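PDB 3T0O: ribonuclease T2 from Homo sapiens, which cleaves single-stranded RNA, preferring bonds between a purine and a uridine, and so supplies the fragments that TLR8 senses in innate immunity. Local coordinates for residues 11-16 with 43-48; 57-62 with 82-87; 170-175 with 220-225; 128-133 with 146-151. All blocks are in the same frame, centred on the assembly; numbering follows the deposited sequence.

Overall arrangement
Contacts 1 and 3 are backbone pairings that meet at the central antiparallel sheet: contact 1 joins strands 12-18 and 39-45, and contact 3 works on strand 171-180, which neighbours 12-18, so V16 and Q174 touch. Contacts 2 and 4 hold helical elements by side-chain packing without a hydrogen bond between their segments, and lie on opposite sides of the chain's centre, their own centres about 33 Å apart. All four are partly buried. Contact 1, whose centre lies closest to that of the chain, adds a salt bridge and sits beside the probable catalytic residues. Contact 4 packs aliphatic groups alone and meets contact 3 through I132, K133 and L148, whereas contact 2 is largely aromatic.

Contact 1: 11-16 with 43-48; sequences KKLIMV and LWPDKS
L43 starts the pairing on the face it shares with L13, M15 and P45: its CG is anti to the backbone N (chi1 177°), and CD1 lies 4.0 Å from L13 CB. W44 follows in a hydrogen-bonded antiparallel pair with I14: W44 N to I14 O, 2.8 Å, is nearly straight and in the carbonyl plane, while I14 N meets W44 O at 2.7 Å from above the W44 carbonyl plane. On the face shared with I14, V16 CG2 sits 3.6 Å from the centroid of the indole six-membered ring in a CH-pi contact. These strands belong to the central antiparallel sheet of the RNase T2 fold, and W44 links it to the probable active site: NE1 bonds to E90, H94 stacks on the indole and H41 meets it edge-to-face. P45 lies alongside L13, with CG 3.9 Å from L13 CD2. Past the strand, D46 N still bonds to K12 O, 2.9 Å. Its carboxylate, with CG in the crowded position between backbone N and carbonyl carbon (chi1 62°), takes K11 N on OD1 at 3.0 Å, above its plane, and more weakly K12 N. K12 crosses it at about a right angle, bending at its last torsion so that NZ meets the anti lone pair of OD2 in a 2.9 Å salt bridge. K47 adds a long salt bridge to OD2, so two like charges lie close and share one oxygen.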
loop_
_atom_site.group_PDB
_atom_site.type_symbol
_atom_site.label_atom_id
_atom_site.label_comp_id
_atom_site.label_asym_id
_atom_site.label_seq_id
_atom_site.Cartn_x
_atom_site.Cartn_y
_atom_site.Cartn_z
ATOM N N LYS A 11 -15.807 -4.757 -7.888
ATOM C CA LYS A 11 -16.688 -3.637 -7.613
ATOM C C LYS A 11 -16.008 -2.404 -7.072
ATOM O O LYS A 11 -16.489 -1.310 -7.265
ATOM C CB LYS A 11 -17.860 -4.010 -6.702
ATOM C CG LYS A 11 -18.946 -4.801 -7.435
ATOM C CD LYS A 11 -19.397 -5.937 -6.555
ATOM C CE LYS A 11 -20.653 -6.625 -7.066
ATOM N NZ LYS A 11 -21.869 -6.168 -6.319
ATOM N N LYS A 12 -14.917 -2.596 -6.366
ATOM C CA LYS A 12 -14.177 -1.444 -5.831
ATOM C C LYS A 12 -12.693 -1.679 -5.913
ATOM O O LYS A 12 -12.185 -2.805 -6.065
ATOM C CB LYS A 12 -14.569 -1.169 -4.355
ATOM C CG LYS A 12 -14.031 -2.249 -3.461
ATOM C CD LYS A 12 -14.719 -2.182 -2.086
ATOM C CE LYS A 12 -14.194 -3.302 -1.222
ATOM N NZ LYS A 12 -15.095 -4.458 -1.374
ATOM N N LEU A 13 -11.961 -0.593 -5.726
ATOM C CA LEU A 13 -10.526 -0.658 -5.683
ATOM C C LEU A 13 -10.054 -0.571 -4.239
ATOM O O LEU A 13 -10.740 0.030 -3.428
ATOM C CB LEU A 13 -9.943 0.526 -6.479
ATOM C CG LEU A 13 -10.162 0.355 -7.979
ATOM C CD1 LEU A 13 -10.026 1.738 -8.647
ATOM C CD2 LEU A 13 -9.121 -0.690 -8.499
ATOM N N ILE A 14 -8.878 -1.124 -3.947
ATOM C CA ILE A 14 -8.296 -0.970 -2.611
ATOM C C ILE A 14 -6.913 -0.367 -2.754
ATOM O O ILE A 14 -6.059 -0.960 -3.448
ATOM C CB ILE A 14 -8.226 -2.331 -1.923
ATOM C CG1 ILE A 14 -9.562 -3.020 -1.857
ATOM C CG2 ILE A 14 -7.717 -2.121 -0.440
ATOM C CD1 ILE A 14 -9.415 -4.538 -1.508
ATOM N N MET A 15 -6.699 0.843 -2.203
ATOM C CA MET A 15 -5.363 1.427 -2.224
ATOM C C MET A 15 -4.663 0.878 -0.986
ATOM O O MET A 15 -5.104 1.096 0.128
ATOM C CB MET A 15 -5.406 2.943 -2.151
ATOM C CG MET A 15 -4.028 3.556 -1.860
ATOM S SD MET A 15 -2.754 3.218 -3.135
ATOM C CE MET A 15 -1.447 4.342 -2.717
ATOM N N VAL A 16 -3.560 0.154 -1.184
ATOM C CA VAL A 16 -2.912 -0.597 -0.118
ATOM C C VAL A 16 -1.565 0.036 0.084
ATOM O O VAL A 16 -0.751 0.158 -0.864
ATOM C CB VAL A 16 -2.700 -2.036 -0.604
ATOM C CG1 VAL A 16 -2.045 -2.832 0.560
ATOM C CG2 VAL A 16 -4.078 -2.591 -0.994
ATOM N N LEU A 43 -2.653 -0.924 -5.962
ATOM C CA LEU A 43 -3.998 -0.503 -6.164
ATOM C C LEU A 43 -4.767 -1.684 -6.706
ATOM O O LEU A 43 -4.568 -2.098 -7.840
ATOM C CB LEU A 43 -4.027 0.696 -7.126
ATOM C CG LEU A 43 -5.449 1.141 -7.440
ATOM C CD1 LEU A 43 -6.100 1.758 -6.234
ATOM C CD2 LEU A 43 -5.404 2.230 -8.578
ATOM N N TRP A 44 -5.545 -2.295 -5.839
ATOM C CA TRP A 44 -6.055 -3.626 -6.176
ATOM C C TRP A 44 -7.559 -3.668 -6.387
ATOM O O TRP A 44 -8.316 -3.280 -5.492
ATOM C CB TRP A 44 -5.807 -4.518 -4.965
ATOM C CG TRP A 44 -4.357 -4.706 -4.594
ATOM C CD1 TRP A 44 -3.297 -4.399 -5.279
ATOM C CD2 TRP A 44 -3.921 -5.331 -3.391
ATOM N NE1 TRP A 44 -2.136 -4.739 -4.577
ATOM C CE2 TRP A 44 -2.533 -5.318 -3.408
ATOM C CE3 TRP A 44 -4.593 -5.910 -2.323
ATOM C CZ2 TRP A 44 -1.758 -5.850 -2.370
ATOM C CZ3 TRP A 44 -3.824 -6.419 -1.287
ATOM C CH2 TRP A 44 -2.480 -6.346 -1.307
ATOM N N PRO A 45 -8.030 -4.155 -7.531
ATOM C CA PRO A 45 -9.461 -4.498 -7.631
ATOM C C PRO A 45 -9.747 -5.497 -6.526
ATOM O O PRO A 45 -8.923 -6.394 -6.274
ATOM C CB PRO A 45 -9.571 -5.106 -9.027
ATOM C CG PRO A 45 -8.538 -4.318 -9.808
ATOM C CD PRO A 45 -7.309 -4.272 -8.815
ATOM N N ASP A 46 -10.910 -5.355 -5.926
ATOM C CA ASP A 46 -11.215 -6.167 -4.749
ATOM C C ASP A 46 -11.397 -7.648 -5.057
ATOM O O ASP A 46 -10.873 -8.477 -4.316
ATOM C CB ASP A 46 -12.413 -5.589 -3.950
ATOM C CG ASP A 46 -13.726 -5.552 -4.742
ATOM O OD1 ASP A 46 -13.750 -5.760 -5.961
ATOM O OD2 ASP A 46 -14.808 -5.418 -4.084
ATOM N N LYS A 47 -12.060 -7.996 -6.133
ATOM C CA LYS A 47 -12.534 -9.363 -6.269
ATOM C C LYS A 47 -12.019 -10.121 -7.482
ATOM O O LYS A 47 -12.453 -11.229 -7.741
ATOM C CB LYS A 47 -14.050 -9.337 -6.259
ATOM C CG LYS A 47 -14.700 -8.967 -4.933
ATOM C CD LYS A 47 -14.447 -9.995 -3.813
ATOM C CE LYS A 47 -15.112 -9.541 -2.514
ATOM N NZ LYS A 47 -14.282 -8.519 -1.815
ATOM N N SER A 48 -11.116 -9.520 -8.240
ATOM C CA SER A 48 -10.601 -10.132 -9.426
ATOM C C SER A 48 -9.109 -9.923 -9.424
ATOM O O SER A 48 -8.645 -8.849 -9.000
ATOM C CB SER A 48 -11.169 -9.396 -10.663
#

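Contact 2: 57-62 with 82-87; sequences FNLEEI and NRSRFW
This is an apolar contact between the loop and short 3-10 turn that precede helix 66-72 and the N-terminal part of helix 84-98, with no hydrogen bond between the segments. Helix 84-98 carries E90 and H94, the probable catalytic residues, and the side chain of W87 lies about 6 Å from that of E90. F57 and L59 both hold CG anti to the backbone N (chi1 -177° and -173°). F57 lies alongside W87, pointing the same way, and its CZ comes 3.8 Å from W87 CB. The phenyl ring is sandwiched by backbone: the carbonyl group of W87 lies over one face and L59 N over the opposite one, 3.8 Å above the ring plane and toward its rim. Next to CZ, F57 CE2 is 4.1 Å from S84 CB. L59 crosses W87 obliquely and sets CD1 at the indole edge, near its plane, 4.1 Å from W87 CE3; both leucine methyls also touch S84 CB. S84 turns its hydroxyl to N82, whose OD1 makes a capping bond to S84 N at 3.1 Å and accepts from S84 OG at 2.9 Å, both from above its carbonyl plane. W87 gives its NE1 to W73 O and meets the W73 ring edge-to-face, L59 and W87 both pack on L66 of helix 66-72, and F57 and I62 touch helix 107-121 through Q107 and F111.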
loop_
_atom_site.group_PDB
_atom_site.type_symbol
_atom_site.label_atom_id
_atom_site.label_comp_id
_atom_site.label_asym_id
_atom_site.label_seq_id
_atom_site.Cartn_x
_atom_site.Cartn_y
_atom_site.Cartn_z
ATOM N N PHE A 57 3.511 -7.006 -18.248
ATOM C CA PHE A 57 4.165 -5.778 -17.791
ATOM C C PHE A 57 5.235 -5.376 -18.794
ATOM O O PHE A 57 5.978 -6.228 -19.297
ATOM C CB PHE A 57 4.825 -6.054 -16.463
ATOM C CG PHE A 57 5.471 -4.866 -15.863
ATOM C CD1 PHE A 57 4.727 -3.733 -15.580
ATOM C CD2 PHE A 57 6.864 -4.820 -15.711
ATOM C CE1 PHE A 57 5.344 -2.564 -15.048
ATOM C CE2 PHE A 57 7.477 -3.686 -15.157
ATOM C CZ PHE A 57 6.750 -2.576 -14.806
ATOM N N ASN A 58 5.304 -4.071 -19.045
ATOM C CA ASN A 58 6.287 -3.515 -19.967
ATOM C C ASN A 58 6.852 -2.253 -19.276
ATOM O O ASN A 58 6.244 -1.173 -19.259
ATOM C CB ASN A 58 5.632 -3.192 -21.304
ATOM C CG ASN A 58 6.611 -2.627 -22.301
ATOM O OD1 ASN A 58 7.771 -2.395 -21.955
ATOM N ND2 ASN A 58 6.160 -2.392 -23.545
ATOM N N LEU A 59 8.035 -2.416 -18.707
ATOM C CA LEU A 59 8.666 -1.341 -17.978
ATOM C C LEU A 59 8.801 -0.049 -18.803
ATOM O O LEU A 59 8.609 1.060 -18.317
ATOM C CB LEU A 59 10.005 -1.843 -17.441
ATOM C CG LEU A 59 10.757 -0.903 -16.506
ATOM C CD1 LEU A 59 9.952 -0.661 -15.235
ATOM C CD2 LEU A 59 12.132 -1.608 -16.170
ATOM N N GLU A 60 9.131 -0.219 -20.072
ATOM C CA GLU A 60 9.266 0.910 -20.982
ATOM C C GLU A 60 8.076 1.868 -20.965
ATOM O O GLU A 60 8.245 3.083 -21.108
ATOM C CB GLU A 60 9.509 0.390 -22.407
ATOM C CG GLU A 60 10.857 -0.288 -22.540
ATOM N N GLU A 61 6.862 1.329 -20.762
ATOM C CA GLU A 61 5.636 2.133 -20.776
ATOM C C GLU A 61 5.506 3.093 -19.628
ATOM O O GLU A 61 4.790 4.112 -19.726
ATOM C CB GLU A 61 4.439 1.207 -20.764
ATOM C CG GLU A 61 4.294 0.525 -22.099
ATOM C CD GLU A 61 3.052 -0.351 -22.178
ATOM O OE1 GLU A 61 2.026 0.043 -21.601
ATOM O OE2 GLU A 61 3.115 -1.415 -22.823
ATOM N N ILE A 62 6.196 2.786 -18.540
ATOM C CA ILE A 62 6.109 3.636 -17.326
ATOM C C ILE A 62 7.454 4.300 -17.019
ATOM O O ILE A 62 7.700 4.736 -15.905
ATOM C CB ILE A 62 5.617 2.857 -16.107
ATOM C CG1 ILE A 62 6.540 1.687 -15.756
ATOM C CG2 ILE A 62 4.158 2.364 -16.355
ATOM C CD1 ILE A 62 6.254 1.173 -14.254
ATOM N N ASN A 82 16.065 -6.559 -8.774
ATOM C CA ASN A 82 15.338 -6.043 -9.905
ATOM C C ASN A 82 13.988 -5.565 -9.389
ATOM O O ASN A 82 13.077 -6.374 -9.177
ATOM C CB ASN A 82 15.087 -7.139 -10.905
ATOM C CG ASN A 82 14.475 -6.616 -12.171
ATOM O OD1 ASN A 82 13.974 -5.459 -12.212
ATOM N ND2 ASN A 82 14.523 -7.441 -13.236
ATOM N N ARG A 83 13.859 -4.271 -9.134
ATOM C CA ARG A 83 12.660 -3.730 -8.517
ATOM C C ARG A 83 11.428 -3.914 -9.428
ATOM O O ARG A 83 10.265 -3.928 -9.005
ATOM C CB ARG A 83 12.921 -2.239 -8.244
ATOM C CG ARG A 83 12.157 -1.693 -7.139
ATOM C CD ARG A 83 12.494 -0.207 -6.959
ATOM N NE ARG A 83 13.719 0.082 -6.177
ATOM C CZ ARG A 83 14.912 0.431 -6.693
ATOM N NH1 ARG A 83 15.148 0.494 -8.011
ATOM N NH2 ARG A 83 15.902 0.691 -5.853
ATOM N N SER A 84 11.690 -4.084 -10.705
ATOM C CA SER A 84 10.605 -4.193 -11.616
ATOM C C SER A 84 9.876 -5.564 -11.468
ATOM O O SER A 84 8.747 -5.698 -11.936
ATOM C CB SER A 84 11.012 -3.787 -13.039
ATOM O OG SER A 84 11.482 -4.936 -13.651
ATOM N N ARG A 85 10.472 -6.574 -10.813
ATOM C CA ARG A 85 9.752 -7.838 -10.554
ATOM C C ARG A 85 8.514 -7.572 -9.732
ATOM O O ARG A 85 7.454 -8.160 -9.937
ATOM C CB ARG A 85 10.590 -8.872 -9.792
ATOM C CG ARG A 85 11.944 -9.188 -10.347
ATOM C CD ARG A 85 12.536 -10.381 -9.564
ATOM N NE ARG A 85 11.666 -11.562 -9.554
ATOM C CZ ARG A 85 12.020 -12.755 -9.065
ATOM N NH1 ARG A 85 13.228 -12.921 -8.534
ATOM N NH2 ARG A 85 11.178 -13.789 -9.108
ATOM N N PHE A 86 8.619 -6.682 -8.766
ATOM C CA PHE A 86 7.424 -6.351 -7.943
ATOM C C PHE A 86 6.366 -5.646 -8.739
ATOM O O PHE A 86 5.212 -5.983 -8.644
ATOM C CB PHE A 86 7.935 -5.527 -6.754
ATOM C CG PHE A 86 6.898 -4.897 -5.897
ATOM C CD1 PHE A 86 5.793 -5.584 -5.498
ATOM C CD2 PHE A 86 7.100 -3.597 -5.406
ATOM C CE1 PHE A 86 4.836 -4.975 -4.649
ATOM C CE2 PHE A 86 6.210 -3.005 -4.590
ATOM C CZ PHE A 86 5.037 -3.684 -4.211
ATOM N N TRP A 87 6.789 -4.662 -9.541
ATOM C CA TRP A 87 5.798 -3.891 -10.290
ATOM C C TRP A 87 5.158 -4.807 -11.351
ATOM O O TRP A 87 3.958 -4.649 -11.629
ATOM C CB TRP A 87 6.523 -2.705 -10.968
ATOM C CG TRP A 87 7.084 -1.809 -9.980
ATOM C CD1 TRP A 87 6.627 -1.562 -8.706
ATOM C CD2 TRP A 87 8.258 -1.036 -10.159
ATOM N NE1 TRP A 87 7.477 -0.640 -8.081
ATOM C CE2 TRP A 87 8.478 -0.303 -8.939
ATOM C CE3 TRP A 87 9.160 -0.900 -11.206
ATOM C CZ2 TRP A 87 9.567 0.589 -8.795
ATOM C CZ3 TRP A 87 10.218 -0.025 -11.069
ATOM C CH2 TRP A 87 10.429 0.681 -9.875
#

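Contact 3: 170-175 with 220-225; sequences QTIGQI and GPVFYP
I172 lies alongside Y224, pointing the same way, and its CG2 methyl rests 3.6 Å from Y224 CD1. That branch takes the crowded position between backbone N and carbonyl carbon, while CG1 is anti to N (chi1 -173°). V222 also touches this isoleucine: its CG2, anti to its own backbone N, is 3.7 Å from I172 CB. The backbones are joined by a single beta bridge, T171 with F223, held by two bonds. F223 N bonds to Q170 O at 2.9 Å, almost straight and with the donor nearly along the C=O axis, and I172 N returns the bond to F223 O, also 2.9 Å. Q170 prolongs this pairing with its side chain. From a crowded first torsion (chi1 65°) the chain runs extended, crossing V222 obliquely, and NE2 bonds to P221 O at 3.0 Å; the acceptor lies near the glutamine amide plane, but the donor stands above the carbonyl plane. The other amide end is fixed too, OE1 accepting from E218 N. On T171, the CG2 methyl touches P225 CD at 3.5 Å. Strand 221-222, which pairs with 139-140 in a separate two-stranded sheet, is tied to the N-terminal part of strand 171-180, with I172 and Y224 packed against F144 of helix 141-152, T171 and P225 against T22 of helix 20-23, and I172 and V222 against strand 157-161.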
loop_
_atom_site.group_PDB
_atom_site.type_symbol
_atom_site.label_atom_id
_atom_site.label_comp_id
_atom_site.label_asym_id
_atom_site.label_seq_id
_atom_site.Cartn_x
_atom_site.Cartn_y
_atom_site.Cartn_z
ATOM N N GLN A 170 1.394 -7.284 18.472
ATOM C CA GLN A 170 1.298 -7.183 17.001
ATOM C C GLN A 170 1.970 -5.882 16.520
ATOM O O GLN A 170 2.037 -4.880 17.218
ATOM C CB GLN A 170 -0.152 -7.230 16.582
ATOM C CG GLN A 170 -0.941 -6.003 17.104
ATOM C CD GLN A 170 -2.412 -6.060 16.966
ATOM O OE1 GLN A 170 -2.977 -6.893 16.235
ATOM N NE2 GLN A 170 -3.051 -5.203 17.715
ATOM N N THR A 171 2.382 -5.935 15.267
ATOM C CA THR A 171 3.070 -4.822 14.668
ATOM C C THR A 171 2.290 -4.323 13.453
ATOM O O THR A 171 1.972 -5.123 12.568
ATOM C CB THR A 171 4.406 -5.310 14.198
ATOM O OG1 THR A 171 5.064 -5.995 15.292
ATOM C CG2 THR A 171 5.223 -4.084 13.766
ATOM N N ILE A 172 1.980 -3.021 13.407
ATOM C CA ILE A 172 1.202 -2.505 12.248
ATOM C C ILE A 172 2.039 -2.592 11.008
ATOM O O ILE A 172 3.191 -2.187 11.029
ATOM C CB ILE A 172 0.652 -1.110 12.518
ATOM C CG1 ILE A 172 -0.295 -0.698 11.363
ATOM C CG2 ILE A 172 1.792 -0.023 12.595
ATOM C CD1 ILE A 172 -0.977 0.676 11.649
ATOM N N GLY A 173 1.397 -3.041 9.924
ATOM C CA GLY A 173 2.117 -3.270 8.650
ATOM C C GLY A 173 1.436 -2.623 7.464
ATOM O O GLY A 173 2.135 -2.302 6.537
ATOM N N GLN A 174 0.097 -2.535 7.475
ATOM C CA GLN A 174 -0.553 -2.199 6.165
ATOM C C GLN A 174 -1.855 -1.484 6.424
ATOM O O GLN A 174 -2.573 -1.858 7.337
ATOM C CB GLN A 174 -0.713 -3.514 5.363
ATOM C CG GLN A 174 -1.331 -3.282 3.969
ATOM C CD GLN A 174 -0.966 -4.504 3.094
ATOM O OE1 GLN A 174 0.080 -4.476 2.477
ATOM N NE2 GLN A 174 -1.859 -5.437 3.007
ATOM N N ILE A 175 -2.122 -0.435 5.638
ATOM C CA ILE A 175 -3.362 0.325 5.786
ATOM C C ILE A 175 -4.012 0.355 4.438
ATOM O O ILE A 175 -3.352 0.663 3.428
ATOM C CB ILE A 175 -3.041 1.683 6.279
ATOM C CG1 ILE A 175 -2.520 1.610 7.752
ATOM C CG2 ILE A 175 -4.270 2.639 6.079
ATOM C CD1 ILE A 175 -2.028 2.999 8.294
ATOM N N GLY A 220 -6.533 -3.224 20.507
ATOM C CA GLY A 220 -5.583 -3.250 21.593
ATOM C C GLY A 220 -4.241 -2.660 21.207
ATOM O O GLY A 220 -4.143 -1.965 20.179
ATOM N N PRO A 221 -3.207 -2.957 21.965
ATOM C CA PRO A 221 -1.905 -2.339 21.692
ATOM C C PRO A 221 -1.300 -2.794 20.398
ATOM O O PRO A 221 -1.558 -3.927 19.922
ATOM C CB PRO A 221 -1.010 -2.777 22.890
ATOM C CG PRO A 221 -1.953 -3.306 23.837
ATOM C CD PRO A 221 -3.195 -3.720 23.216
ATOM N N VAL A 222 -0.617 -1.857 19.778
ATOM C CA VAL A 222 0.032 -2.192 18.526
ATOM C C VAL A 222 1.367 -1.442 18.488
ATOM O O VAL A 222 1.485 -0.273 18.945
ATOM C CB VAL A 222 -0.927 -1.845 17.291
ATOM C CG1 VAL A 222 -1.320 -0.374 17.314
ATOM C CG2 VAL A 222 -0.202 -2.179 15.921
ATOM N N PHE A 223 2.356 -2.120 17.964
ATOM C CA PHE A 223 3.675 -1.482 17.795
ATOM C C PHE A 223 3.755 -0.904 16.405
ATOM O O PHE A 223 3.493 -1.581 15.410
ATOM C CB PHE A 223 4.730 -2.596 18.014
ATOM C CG PHE A 223 6.148 -2.159 17.990
ATOM C CD1 PHE A 223 6.560 -0.951 18.531
ATOM C CD2 PHE A 223 7.096 -3.008 17.447
ATOM C CE1 PHE A 223 7.943 -0.546 18.514
ATOM C CE2 PHE A 223 8.483 -2.615 17.432
ATOM C CZ PHE A 223 8.862 -1.388 17.979
ATOM N N TYR A 224 4.250 0.326 16.329
ATOM C CA TYR A 224 4.443 1.027 15.051
ATOM C C TYR A 224 5.959 1.335 15.060
ATOM O O TYR A 224 6.418 2.354 15.642
ATOM C CB TYR A 224 3.600 2.304 15.125
ATOM C CG TYR A 224 3.698 3.225 13.946
ATOM C CD1 TYR A 224 4.079 2.747 12.680
ATOM C CD2 TYR A 224 3.316 4.525 14.077
ATOM C CE1 TYR A 224 4.164 3.603 11.564
ATOM C CE2 TYR A 224 3.324 5.397 13.015
ATOM C CZ TYR A 224 3.769 4.935 11.749
ATOM O OH TYR A 224 3.736 5.797 10.693
ATOM N N PRO A 225 6.748 0.459 14.482
ATOM C CA PRO A 225 8.188 0.430 14.766
ATOM C C PRO A 225 8.961 1.484 14.032
ATOM O O PRO A 225 8.773 1.693 12.817
ATOM C CB PRO A 225 8.635 -0.959 14.243
ATOM C CG PRO A 225 7.644 -1.377 13.273
ATOM C CD PRO A 225 6.297 -0.745 13.760
#

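Contact 4: 128-133 with 146-151; sequences LKLGIK and DALARV
The nearest CA atoms are those of L130 and A147, 7.2 Å apart, where the chain leaving helix 123-129 passes the side of helix 141-152. L130 carries most of the contact. Its CG is anti to the carbonyl carbon, beside the backbone N (chi1 -66°), and both methyls touch A147 CB: L130 CD1 presses on it at 3.4 Å, tighter than usual van der Waals contact, and L130 CD2 lies 4.0 Å from it. A Schellman motif closes helix 123-129 at G131, which follows L130 with positive phi (84°), and G131 N bonds back to L128 O at 2.9 Å. I132, after the glycine, meets the same alanine, its CD1 lying 4.2 Å from A147 CB, so one alanine receives side chains from both sides of the glycine. One turn further along helix 141-152, V151 comes tip to tip with L130, its CG2 4.1 Å from L130 CD2. L148 adds CD2 at 4.2 Å from L130 CD1 and packs further against L123, V126 and L127 of helix 123-129, while I132 also touches Y224.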
loop_
_atom_site.group_PDB
_atom_site.type_symbol
_atom_site.label_atom_id
_atom_site.label_comp_id
_atom_site.label_asym_id
_atom_site.label_seq_id
_atom_site.Cartn_x
_atom_site.Cartn_y
_atom_site.Cartn_z
ATOM N N LEU A 128 1.270 11.878 10.785
ATOM C CA LEU A 128 2.136 12.747 11.581
ATOM C C LEU A 128 1.393 13.917 12.149
ATOM O O LEU A 128 1.662 14.278 13.292
ATOM C CB LEU A 128 3.341 13.196 10.760
ATOM C CG LEU A 128 4.274 12.035 10.470
ATOM C CD1 LEU A 128 5.289 12.485 9.381
ATOM C CD2 LEU A 128 4.931 11.476 11.757
ATOM N N LYS A 129 0.465 14.500 11.382
ATOM C CA LYS A 129 -0.315 15.638 11.890
ATOM C C LYS A 129 -1.180 15.237 13.053
ATOM O O LYS A 129 -1.465 16.089 13.944
ATOM C CB LYS A 129 -1.189 16.175 10.742
ATOM C CG LYS A 129 -1.983 17.337 11.215
ATOM C CD LYS A 129 -2.525 18.061 10.063
ATOM C CE LYS A 129 -3.282 19.258 10.575
ATOM N NZ LYS A 129 -3.701 20.008 9.404
ATOM N N LEU A 130 -1.575 13.970 13.070
ATOM C CA LEU A 130 -2.374 13.440 14.136
ATOM C C LEU A 130 -1.502 13.101 15.347
ATOM O O LEU A 130 -2.038 12.667 16.394
ATOM C CB LEU A 130 -3.131 12.224 13.604
ATOM C CG LEU A 130 -4.228 12.308 12.500
ATOM C CD1 LEU A 130 -4.593 10.979 11.945
ATOM C CD2 LEU A 130 -5.496 12.996 13.072
ATOM N N GLY A 131 -0.180 13.216 15.223
ATOM C CA GLY A 131 0.714 12.836 16.334
ATOM C C GLY A 131 1.009 11.371 16.371
ATOM O O GLY A 131 1.602 10.861 17.370
ATOM N N ILE A 132 0.627 10.679 15.302
ATOM C CA ILE A 132 0.913 9.233 15.274
ATOM C C ILE A 132 2.186 8.982 14.527
ATOM O O ILE A 132 2.208 9.033 13.301
ATOM C CB ILE A 132 -0.259 8.474 14.643
ATOM C CG1 ILE A 132 -1.502 8.836 15.430
ATOM C CG2 ILE A 132 0.059 6.983 14.658
ATOM C CD1 ILE A 132 -2.768 8.188 14.853
ATOM N N LYS A 133 3.267 8.814 15.270
ATOM C CA LYS A 133 4.589 8.656 14.742
ATOM C C LYS A 133 5.170 7.332 15.178
ATOM O O LYS A 133 4.804 6.813 16.230
ATOM C CB LYS A 133 5.454 9.835 15.204
ATOM C CG LYS A 133 5.692 9.894 16.716
ATOM C CD LYS A 133 6.539 11.134 17.011
ATOM C CE LYS A 133 6.976 11.086 18.490
ATOM N NZ LYS A 133 5.850 11.528 19.407
ATOM N N ASP A 146 -9.522 5.264 14.299
ATOM C CA ASP A 146 -10.466 6.345 14.520
ATOM C C ASP A 146 -9.939 7.611 13.893
ATOM O O ASP A 146 -10.708 8.367 13.292
ATOM C CB ASP A 146 -10.754 6.523 15.997
ATOM C CG ASP A 146 -11.499 5.355 16.572
ATOM O OD1 ASP A 146 -12.102 4.554 15.809
ATOM O OD2 ASP A 146 -11.481 5.221 17.796
ATOM N N ALA A 147 -8.659 7.838 13.983
ATOM C CA ALA A 147 -8.110 9.067 13.413
ATOM C C ALA A 147 -8.136 9.018 11.872
ATOM O O ALA A 147 -8.496 10.033 11.263
ATOM C CB ALA A 147 -6.755 9.323 13.985
ATOM N N LEU A 148 -7.780 7.889 11.257
ATOM C CA LEU A 148 -7.926 7.785 9.822
ATOM C C LEU A 148 -9.366 7.849 9.356
ATOM O O LEU A 148 -9.683 8.453 8.327
ATOM C CB LEU A 148 -7.212 6.554 9.294
ATOM C CG LEU A 148 -5.754 6.692 9.681
ATOM C CD1 LEU A 148 -5.135 5.418 9.151
ATOM C CD2 LEU A 148 -4.974 7.924 9.107
ATOM N N ALA A 149 -10.300 7.301 10.121
ATOM C CA ALA A 149 -11.682 7.468 9.748
ATOM C C ALA A 149 -12.143 8.892 9.771
ATOM O O ALA A 149 -12.943 9.303 8.922
ATOM C CB ALA A 149 -12.534 6.569 10.652
ATOM N N ARG A 150 -11.665 9.669 10.725
ATOM C CA ARG A 150 -12.067 11.100 10.770
ATOM C C ARG A 150 -11.484 11.830 9.578
ATOM O O ARG A 150 -12.179 12.592 8.913
ATOM C CB ARG A 150 -11.611 11.726 12.070
ATOM C CG ARG A 150 -11.667 13.248 12.105
ATOM C CD ARG A 150 -12.892 13.763 12.665
ATOM N NE ARG A 150 -12.857 15.203 12.583
ATOM C CZ ARG A 150 -13.372 16.029 13.498
ATOM N NH1 ARG A 150 -13.944 15.553 14.609
ATOM N NH2 ARG A 150 -13.281 17.347 13.306
ATOM N N VAL A 151 -10.219 11.611 9.305
ATOM C CA VAL A 151 -9.569 12.371 8.200
ATOM C C VAL A 151 -10.087 11.971 6.843
ATOM O O VAL A 151 -10.457 12.832 6.046
ATOM C CB VAL A 151 -8.062 12.192 8.251
ATOM C CG1 VAL A 151 -7.387 12.770 6.966
ATOM C CG2 VAL A 151 -7.517 12.908 9.514
#